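Local coordinates for protein SAG family member (Sag19) (Eimeria tenella, PDB 6ZZB) that is a major surface antigen of the chicken parasite's SAG family, of unknown molecular function, at residues 182-193 against 207-218. Numbering follows the deposited sequence.
Sequences FLLSEKSKKVSC and FCYFIDPLRKED
Strands 190-196 and 203-211 form a beta hairpin, pairing antiparallel here through 190-193 and 207-211, and the turn after helix 175-183 packs on the chain leaving the second arm. S192 and Y209 exchange two backbone hydrogen bonds. At the non-hydrogen-bonded pair C193-C208 a disulfide joins the arms (SG to SG 2.1 Å, chi3 108°). On the same sheet face, V191 CG2, set opposite the backbone N by chi1 of 65°, sits over one face of the F210 ring, 3.7 Å from its centroid, and CB of F182 covers the opposite face. L214 CB lies over the F182 ring. Helix 50-61 and strand 126-131 add L54 and L126 to this apolar layer. K187 O accepts from D212 N (2.9 Å) and K189 NZ, on opposite faces of its carbonyl plane. K189 NZ also bridges to D212 OD2 (2.8 Å), from above the carboxylate plane. K187, bent at chi3 (71°), forms an NZ salt bridge to D218 OD2 (2.6 Å) from the syn side, tilted out of the carboxylate plane; R215 N bonds that oxygen from the other face. K189 N and K190 N both bond I211 O, a classic beta bulge ending a disulfide-linked hairpin.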
loop_
_atom_site.group_PDB
_atom_site.type_symbol
_atom_site.label_atom_id
_atom_site.label_comp_id
_atom_site.label_asym_id
_atom_site.label_seq_id
_atom_site.Cartn_x
_atom_site.Cartn_y
_atom_site.Cartn_z
ATOM N N PHE A 182 -3.501 -4.657 -3.908
ATOM C CA PHE A 182 -3.299 -5.057 -2.491
ATOM C C PHE A 182 -4.605 -4.910 -1.732
ATOM O O PHE A 182 -4.972 -5.797 -0.951
ATOM C CB PHE A 182 -2.215 -4.214 -1.828
ATOM C CG PHE A 182 -0.832 -4.631 -2.184
ATOM C CD1 PHE A 182 -0.190 -5.614 -1.446
ATOM C CD2 PHE A 182 -0.176 -4.078 -3.267
ATOM C CE1 PHE A 182 1.093 -6.003 -1.769
ATOM C CE2 PHE A 182 1.103 -4.489 -3.604
ATOM C CZ PHE A 182 1.724 -5.485 -2.873
ATOM N N LEU A 183 -5.318 -3.820 -1.933
ATOM C CA LEU A 183 -6.571 -3.551 -1.204
ATOM C C LEU A 183 -7.569 -4.684 -1.444
ATOM O O LEU A 183 -8.327 -5.018 -0.516
ATOM C CB LEU A 183 -7.202 -2.234 -1.647
ATOM C CG LEU A 183 -6.525 -0.978 -1.122
ATOM C CD1 LEU A 183 -6.955 0.239 -1.909
ATOM C CD2 LEU A 183 -6.842 -0.786 0.354
ATOM N N LEU A 184 -7.640 -5.166 -2.668
ATOM C CA LEU A 184 -8.681 -6.141 -3.095
ATOM C C LEU A 184 -8.106 -7.542 -3.227
ATOM O O LEU A 184 -8.777 -8.403 -3.873
ATOM C CB LEU A 184 -9.273 -5.675 -4.425
ATOM C CG LEU A 184 -9.998 -4.346 -4.364
ATOM C CD1 LEU A 184 -10.655 -4.075 -5.708
ATOM C CD2 LEU A 184 -11.047 -4.296 -3.275
ATOM N N SER A 185 -6.947 -7.816 -2.667
ATOM C CA SER A 185 -6.296 -9.143 -2.781
ATOM C C SER A 185 -7.037 -10.167 -1.897
ATOM O O SER A 185 -7.281 -9.891 -0.716
ATOM C CB SER A 185 -4.863 -9.047 -2.378
ATOM O OG SER A 185 -4.266 -10.338 -2.344
ATOM N N GLU A 186 -7.376 -11.315 -2.481
ATOM C CA GLU A 186 -7.805 -12.522 -1.729
ATOM C C GLU A 186 -6.659 -13.022 -0.849
ATOM O O GLU A 186 -6.942 -13.643 0.142
ATOM C CB GLU A 186 -8.252 -13.612 -2.711
ATOM C CG GLU A 186 -9.699 -13.483 -3.120
ATOM C CD GLU A 186 -10.667 -14.242 -2.231
ATOM O OE1 GLU A 186 -10.251 -14.700 -1.134
ATOM O OE2 GLU A 186 -11.832 -14.389 -2.643
ATOM N N LYS A 187 -5.402 -12.711 -1.160
ATOM C CA LYS A 187 -4.262 -13.098 -0.276
ATOM C C LYS A 187 -4.211 -12.184 0.960
ATOM O O LYS A 187 -3.550 -12.587 1.918
ATOM C CB LYS A 187 -2.894 -13.000 -0.946
ATOM C CG LYS A 187 -2.635 -13.954 -2.093
ATOM C CD LYS A 187 -1.309 -13.690 -2.748
ATOM C CE LYS A 187 -0.181 -14.112 -1.846
ATOM N NZ LYS A 187 1.095 -14.268 -2.571
ATOM N N SER A 188 -4.820 -10.998 0.930
ATOM C CA SER A 188 -4.805 -10.049 2.086
ATOM C C SER A 188 -5.758 -10.593 3.174
ATOM O O SER A 188 -6.962 -10.786 2.890
ATOM C CB SER A 188 -5.150 -8.628 1.652
ATOM O OG SER A 188 -4.162 -8.113 0.729
ATOM N N LYS A 189 -5.257 -10.857 4.389
ATOM C CA LYS A 189 -6.055 -11.218 5.595
ATOM C C LYS A 189 -5.883 -10.183 6.732
ATOM O O LYS A 189 -6.792 -9.956 7.555
ATOM C CB LYS A 189 -5.630 -12.604 6.078
ATOM C CG LYS A 189 -5.742 -13.724 5.040
ATOM C CD LYS A 189 -4.765 -14.864 5.282
ATOM C CE LYS A 189 -4.495 -15.708 4.051
ATOM N NZ LYS A 189 -3.487 -15.075 3.161
ATOM N N LYS A 190 -4.707 -9.545 6.783
ATOM C CA LYS A 190 -4.405 -8.557 7.840
ATOM C C LYS A 190 -3.662 -7.390 7.206
ATOM O O LYS A 190 -3.049 -7.600 6.139
ATOM C CB LYS A 190 -3.531 -9.178 8.936
ATOM C CG LYS A 190 -4.047 -10.503 9.481
ATOM C CD LYS A 190 -3.282 -10.954 10.683
ATOM C CE LYS A 190 -3.657 -12.358 11.097
ATOM N NZ LYS A 190 -3.180 -12.623 12.461
ATOM N N VAL A 191 -3.691 -6.262 7.881
ATOM C CA VAL A 191 -3.003 -5.047 7.382
ATOM C C VAL A 191 -2.461 -4.233 8.544
ATOM O O VAL A 191 -3.076 -4.170 9.599
ATOM C CB VAL A 191 -3.936 -4.246 6.465
ATOM C CG1 VAL A 191 -5.140 -3.692 7.208
ATOM C CG2 VAL A 191 -3.205 -3.120 5.731
ATOM N N SER A 192 -1.285 -3.649 8.342
ATOM C CA SER A 192 -0.698 -2.656 9.252
ATOM C C SER A 192 -0.367 -1.400 8.459
ATOM O O SER A 192 0.401 -1.513 7.497
ATOM C CB SER A 192 0.526 -3.212 9.908
ATOM O OG SER A 192 1.092 -2.234 10.780
ATOM N N CYS A 193 -0.914 -0.269 8.855
ATOM C CA CYS A 193 -0.695 1.004 8.145
ATOM C C CYS A 193 0.064 1.972 9.039
ATOM O O CYS A 193 -0.119 1.977 10.260
ATOM C CB CYS A 193 -2.011 1.658 7.775
ATOM S SG CYS A 193 -3.033 0.714 6.599
ATOM N N PHE A 207 2.084 4.058 4.237
ATOM C CA PHE A 207 2.396 2.686 3.812
ATOM C C PHE A 207 1.490 1.740 4.561
ATOM O O PHE A 207 1.440 1.811 5.794
ATOM C CB PHE A 207 3.852 2.348 4.086
ATOM C CG PHE A 207 4.237 0.961 3.665
ATOM C CD1 PHE A 207 4.350 0.683 2.315
ATOM C CD2 PHE A 207 4.482 -0.053 4.581
ATOM C CE1 PHE A 207 4.695 -0.595 1.895
ATOM C CE2 PHE A 207 4.782 -1.333 4.137
ATOM C CZ PHE A 207 4.904 -1.582 2.809
ATOM N N CYS A 208 0.839 0.839 3.852
ATOM C CA CYS A 208 0.075 -0.258 4.476
ATOM C C CYS A 208 0.644 -1.582 3.998
ATOM O O CYS A 208 0.684 -1.841 2.782
ATOM C CB CYS A 208 -1.396 -0.183 4.135
ATOM S SG CYS A 208 -2.290 1.277 4.697
ATOM N N TYR A 209 1.033 -2.424 4.943
ATOM C CA TYR A 209 1.560 -3.762 4.672
ATOM C C TYR A 209 0.445 -4.775 4.864
ATOM O O TYR A 209 -0.164 -4.811 5.945
ATOM C CB TYR A 209 2.733 -4.110 5.596
ATOM C CG TYR A 209 3.369 -5.407 5.194
ATOM C CD1 TYR A 209 4.224 -5.437 4.118
ATOM C CD2 TYR A 209 3.097 -6.610 5.815
ATOM C CE1 TYR A 209 4.765 -6.607 3.646
ATOM C CE2 TYR A 209 3.668 -7.784 5.391
ATOM C CZ TYR A 209 4.532 -7.786 4.314
ATOM O OH TYR A 209 5.125 -8.928 3.878
ATOM N N PHE A 210 0.196 -5.573 3.836
ATOM C CA PHE A 210 -0.826 -6.630 3.847
ATOM C C PHE A 210 -0.148 -7.984 4.019
ATOM O O PHE A 210 0.827 -8.280 3.351
ATOM C CB PHE A 210 -1.622 -6.598 2.546
ATOM C CG PHE A 210 -2.397 -5.321 2.350
ATOM C CD1 PHE A 210 -1.774 -4.164 1.880
ATOM C CD2 PHE A 210 -3.751 -5.247 2.636
ATOM C CE1 PHE A 210 -2.471 -2.987 1.719
ATOM C CE2 PHE A 210 -4.457 -4.065 2.454
ATOM C CZ PHE A 210 -3.824 -2.933 1.996
ATOM N N ILE A 211 -0.707 -8.799 4.923
ATOM C CA ILE A 211 -0.306 -10.209 5.112
ATOM C C ILE A 211 -1.439 -11.027 4.518
ATOM O O ILE A 211 -2.568 -10.874 4.987
ATOM C CB ILE A 211 -0.071 -10.518 6.597
ATOM C CG1 ILE A 211 0.939 -9.561 7.225
ATOM C CG2 ILE A 211 0.320 -11.989 6.775
ATOM C CD1 ILE A 211 1.217 -9.857 8.684
ATOM N N ASP A 212 -1.174 -11.849 3.483
ATOM C CA ASP A 212 0.087 -12.099 2.817
ATOM C C ASP A 212 0.255 -11.127 1.665
ATOM O O ASP A 212 -0.736 -10.745 1.058
ATOM C CB ASP A 212 0.099 -13.517 2.236
ATOM C CG ASP A 212 0.100 -14.572 3.318
ATOM O OD1 ASP A 212 0.895 -14.439 4.258
ATOM O OD2 ASP A 212 -0.679 -15.530 3.168
ATOM N N PRO A 213 1.476 -10.671 1.364
ATOM C CA PRO A 213 1.683 -9.720 0.283
ATOM C C PRO A 213 1.497 -10.327 -1.101
ATOM O O PRO A 213 1.924 -11.460 -1.336
ATOM C CB PRO A 213 3.138 -9.268 0.465
ATOM C CG PRO A 213 3.811 -10.444 1.157
ATOM C CD PRO A 213 2.727 -10.993 2.067
ATOM N N LEU A 214 0.985 -9.533 -2.029
ATOM C CA LEU A 214 1.122 -9.866 -3.456
ATOM C C LEU A 214 2.591 -9.898 -3.827
ATOM O O LEU A 214 3.362 -9.017 -3.407
ATOM C CB LEU A 214 0.422 -8.832 -4.336
ATOM C CG LEU A 214 -1.080 -8.930 -4.359
ATOM C CD1 LEU A 214 -1.626 -7.702 -5.079
ATOM C CD2 LEU A 214 -1.525 -10.221 -5.039
ATOM N N ARG A 215 2.972 -10.857 -4.661
ATOM C CA ARG A 215 4.350 -10.979 -5.169
ATOM C C ARG A 215 4.322 -11.114 -6.692
ATOM O O ARG A 215 3.291 -11.495 -7.225
ATOM C CB ARG A 215 5.028 -12.151 -4.453
ATOM C CG ARG A 215 5.085 -11.938 -2.946
ATOM C CD ARG A 215 5.858 -13.023 -2.251
ATOM N NE ARG A 215 7.252 -13.009 -2.695
ATOM C CZ ARG A 215 8.082 -14.037 -2.610
ATOM N NH1 ARG A 215 7.683 -15.183 -2.080
ATOM N NH2 ARG A 215 9.321 -13.906 -3.046
ATOM N N LYS A 216 5.454 -10.852 -7.320
ATOM C CA LYS A 216 5.615 -10.968 -8.781
ATOM C C LYS A 216 5.072 -12.326 -9.208
ATOM O O LYS A 216 5.391 -13.352 -8.552
ATOM C CB LYS A 216 7.069 -10.748 -9.190
ATOM C CG LYS A 216 7.247 -10.363 -10.643
ATOM C CD LYS A 216 8.677 -10.417 -11.070
ATOM C CE LYS A 216 8.840 -10.193 -12.552
ATOM N NZ LYS A 216 10.234 -9.799 -12.845
ATOM N N GLU A 217 4.249 -12.297 -10.264
ATOM C CA GLU A 217 3.579 -13.452 -10.935
ATOM C C GLU A 217 2.329 -13.955 -10.196
ATOM O O GLU A 217 1.609 -14.733 -10.814
ATOM C CB GLU A 217 4.550 -14.591 -11.270
ATOM C CG GLU A 217 5.528 -14.217 -12.363
ATOM C CD GLU A 217 6.124 -15.389 -13.124
ATOM O OE1 GLU A 217 5.351 -16.250 -13.589
ATOM O OE2 GLU A 217 7.359 -15.429 -13.261
ATOM N N ASP A 218 1.959 -13.463 -9.006
ATOM C CA ASP A 218 0.610 -13.739 -8.459
ATOM C C ASP A 218 -0.443 -13.203 -9.433
ATOM O O ASP A 218 -0.218 -12.119 -10.013
ATOM C CB ASP A 218 0.376 -13.077 -7.102
ATOM C CG ASP A 218 1.180 -13.694 -5.976
ATOM O OD1 ASP A 218 1.773 -14.772 -6.197
ATOM O OD2 ASP A 218 1.206 -13.101 -4.890
HETATM O O HOH W 1 -2.149 -9.266 -0.868
HETATM O O HOH W 2 2.787 -13.871 -0.322
#